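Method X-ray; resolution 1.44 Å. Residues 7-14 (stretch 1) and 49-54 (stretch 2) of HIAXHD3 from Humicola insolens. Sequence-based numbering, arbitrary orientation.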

# COMPACT_ATOMS: atom_id res chain seq x y z
N THR A 7 20.39 10.52 13.81
CA THR A 7 20.41 10.11 12.40
C THR A 7 19.37 9.03 12.17
O THR A 7 18.76 8.51 13.12
CB THR A 7 21.80 9.57 12.00
OG1 THR A 7 22.08 8.41 12.78
CG2 THR A 7 22.90 10.60 12.25
N PHE A 8 19.14 8.72 10.90
CA PHE A 8 18.29 7.60 10.53
C PHE A 8 18.91 6.83 9.37
O PHE A 8 19.78 7.36 8.65
CB PHE A 8 16.90 8.06 10.11
CG PHE A 8 16.87 8.74 8.77
CD1 PHE A 8 17.16 10.10 8.66
CD2 PHE A 8 16.54 8.02 7.60
CE1 PHE A 8 17.15 10.74 7.42
CE2 PHE A 8 16.52 8.66 6.36
CZ PHE A 8 16.81 10.02 6.27
N THR A 9 18.46 5.59 9.20
CA THR A 9 18.89 4.74 8.10
C THR A 9 17.76 4.49 7.09
O THR A 9 16.58 4.40 7.46
CB THR A 9 19.47 3.41 8.61
OG1 THR A 9 18.46 2.69 9.33
CG2 THR A 9 20.66 3.67 9.54
N ASN A 10 18.12 4.41 5.83
CA ASN A 10 17.19 4.04 4.76
C ASN A 10 17.15 2.50 4.58
O ASN A 10 18.17 1.86 4.79
CB ASN A 10 17.63 4.70 3.45
CG ASN A 10 17.17 6.14 3.35
OD1 ASN A 10 15.98 6.44 3.52
ND2 ASN A 10 18.10 7.04 3.05
N PRO A 11 15.99 1.91 4.21
CA PRO A 11 14.71 2.58 3.99
C PRO A 11 14.03 3.01 5.30
O PRO A 11 14.30 2.43 6.37
CB PRO A 11 13.90 1.52 3.25
CG PRO A 11 14.39 0.24 3.83
CD PRO A 11 15.87 0.45 4.02
N VAL A 12 13.17 4.01 5.21
CA VAL A 12 12.51 4.47 6.43
C VAL A 12 11.36 3.57 6.88
O VAL A 12 11.07 3.49 8.07
CB VAL A 12 12.09 5.96 6.35
CG1 VAL A 12 13.32 6.82 6.13
CG2 VAL A 12 11.05 6.19 5.25
N LEU A 13 10.76 2.85 5.94
CA LEU A 13 9.66 1.94 6.26
C LEU A 13 9.80 0.80 5.28
O LEU A 13 9.74 1.02 4.07
CB LEU A 13 8.31 2.64 6.07
CG LEU A 13 7.07 1.75 6.28
CD1 LEU A 13 6.97 1.18 7.69
CD2 LEU A 13 5.80 2.51 5.92
N TRP A 14 10.01 -0.42 5.77
CA TRP A 14 10.22 -1.54 4.86
C TRP A 14 8.93 -2.26 4.61
O TRP A 14 8.80 -3.46 4.90
CB TRP A 14 11.25 -2.48 5.44
CG TRP A 14 11.98 -3.25 4.36
CD1 TRP A 14 11.44 -3.92 3.28
CD2 TRP A 14 13.42 -3.44 4.27
NE1 TRP A 14 12.43 -4.51 2.55
CE2 TRP A 14 13.65 -4.24 3.08
CE3 TRP A 14 14.51 -3.03 5.04
CZ2 TRP A 14 14.93 -4.59 2.67
CZ3 TRP A 14 15.80 -3.38 4.62
CH2 TRP A 14 16.00 -4.16 3.47
N ASP A 49 8.75 12.80 12.00
CA ASP A 49 10.14 12.98 11.60
C ASP A 49 10.52 12.49 10.21
O ASP A 49 11.68 12.53 9.88
CB ASP A 49 11.07 12.33 12.65
CG ASP A 49 10.81 10.83 12.83
OD1 ASP A 49 10.00 10.25 12.07
OD2 ASP A 49 11.40 10.23 13.77
N LEU A 50 9.53 12.08 9.40
CA LEU A 50 9.73 11.46 8.07
C LEU A 50 10.37 10.10 8.11
O LEU A 50 10.58 9.48 7.05
CB LEU A 50 10.51 12.37 7.10
CG LEU A 50 9.85 13.65 6.61
CD1 LEU A 50 10.83 14.49 5.82
CD2 LEU A 50 8.64 13.30 5.76
N VAL A 51 10.60 9.58 9.31
CA VAL A 51 11.33 8.32 9.46
C VAL A 51 10.49 7.21 10.08
O VAL A 51 10.49 6.10 9.57
CB VAL A 51 12.60 8.57 10.28
CG1 VAL A 51 13.31 7.27 10.64
CG2 VAL A 51 13.53 9.50 9.52
N HIS A 52 9.79 7.50 11.17
CA HIS A 52 8.96 6.49 11.82
C HIS A 52 7.51 6.75 11.49
O HIS A 52 6.94 7.77 11.90
CB HIS A 52 9.19 6.56 13.32
CG HIS A 52 10.64 6.36 13.71
ND1 HIS A 52 11.47 7.38 13.99
CD2 HIS A 52 11.40 5.20 13.82
CE1 HIS A 52 12.69 6.90 14.31
NE2 HIS A 52 12.65 5.57 14.20
N TRP A 53 6.93 5.84 10.72
CA TRP A 53 5.59 6.01 10.14
C TRP A 53 4.63 5.04 10.78
O TRP A 53 5.01 3.89 11.05
CB TRP A 53 5.64 5.75 8.65
CG TRP A 53 6.46 6.75 7.91
CD1 TRP A 53 7.80 6.68 7.58
CD2 TRP A 53 5.99 8.04 7.40
NE1 TRP A 53 8.19 7.79 6.87
CE2 TRP A 53 7.14 8.66 6.74
CE3 TRP A 53 4.77 8.70 7.41
CZ2 TRP A 53 7.05 9.90 6.13
CZ3 TRP A 53 4.70 9.96 6.81
CH2 TRP A 53 5.81 10.54 6.17
N THR A 54 3.39 5.49 10.97
CA THR A 54 2.30 4.69 11.54
C THR A 54 1.08 4.91 10.65
O THR A 54 0.78 6.07 10.32
CB THR A 54 1.94 5.19 12.95
OG1 THR A 54 3.08 5.07 13.81
CG2 THR A 54 0.77 4.40 13.53
O HOH W 1 8.61 3.80 9.67

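The two stretches meet through side chains and one bridging water, with no direct hydrogen bond between them, and the contact is modest: 276 Å² buried, both sides summed. Stretch 1 begins as a strand (residues 7-9) and continues as loop through a cis peptide bond before Pro 11. The backbones come nearest at Val 12 and Val 51, whose CA atoms lie 5.0 Å apart; the CA atoms of Leu 13 and Trp 53 are already 6.9 Å apart.

Asp 49, at the start of stretch 2, does not touch stretch 1 but is bonded to residues 51 and 52 of its own stretch, of which Val 51 touches stretch 1. Its OD1 accepts two backbone hydrogen bonds, from Val 51 N and from His 52 N, each 2.9 Å long, with N-H...acceptor angles of 153° and 173°. Its OD2 accepts a third from His 52 ND1, also at 2.9 Å and 159°. One carboxylate thus ties together the main chain of two successive residues and an imidazole.

Leu 50 contributes its carbonyl rather than its side chain, whose nearest approach is Leu 50 CB to Val 12 CG1, 6.3 Å. Leu 50 O lies 3.8 Å from Val 12 CG2 and accepts a weak hydrogen bond from Trp 53 NE1 (2.9 Å, 129°), so the indole is tethered back to its own stretch.

Val 51 has the largest area covered by the partner stretch, 77 Å². With chi1 in the t well, its CG2 sits over one face of the Phe 8 ring, 3.9 Å from the centroid and 26° off the ring normal, a CH-pi geometry; the closest approach is 3.5 Å, to Phe 8 CG. Val 51 CG2 also lies 4.3 Å from Val 12 CG1. Val 12 O and Val 51 O are 3.1 Å apart, yet both are acceptors and cannot bond to each other.

His 52 points its CA-to-CB bond away from stretch 1, whereas that of Trp 53 points toward it. Water 1 links the main chains nearby. It donates to Val 12 O at 3.0 Å and accepts from Trp 53 N at 2.8 Å, joining a carbonyl and an amide that do not bond directly. Val 12 CG2 meets the indole at its edge, near the ring plane, 3.7 Å from Trp 53 NE1 and 4.0 Å from Trp 53 CD1. Leu 13 extends the apolar contact, its CD2 lying 4.2 Å from Trp 53 CB. Thr 54, directed away, makes no contact with stretch 1.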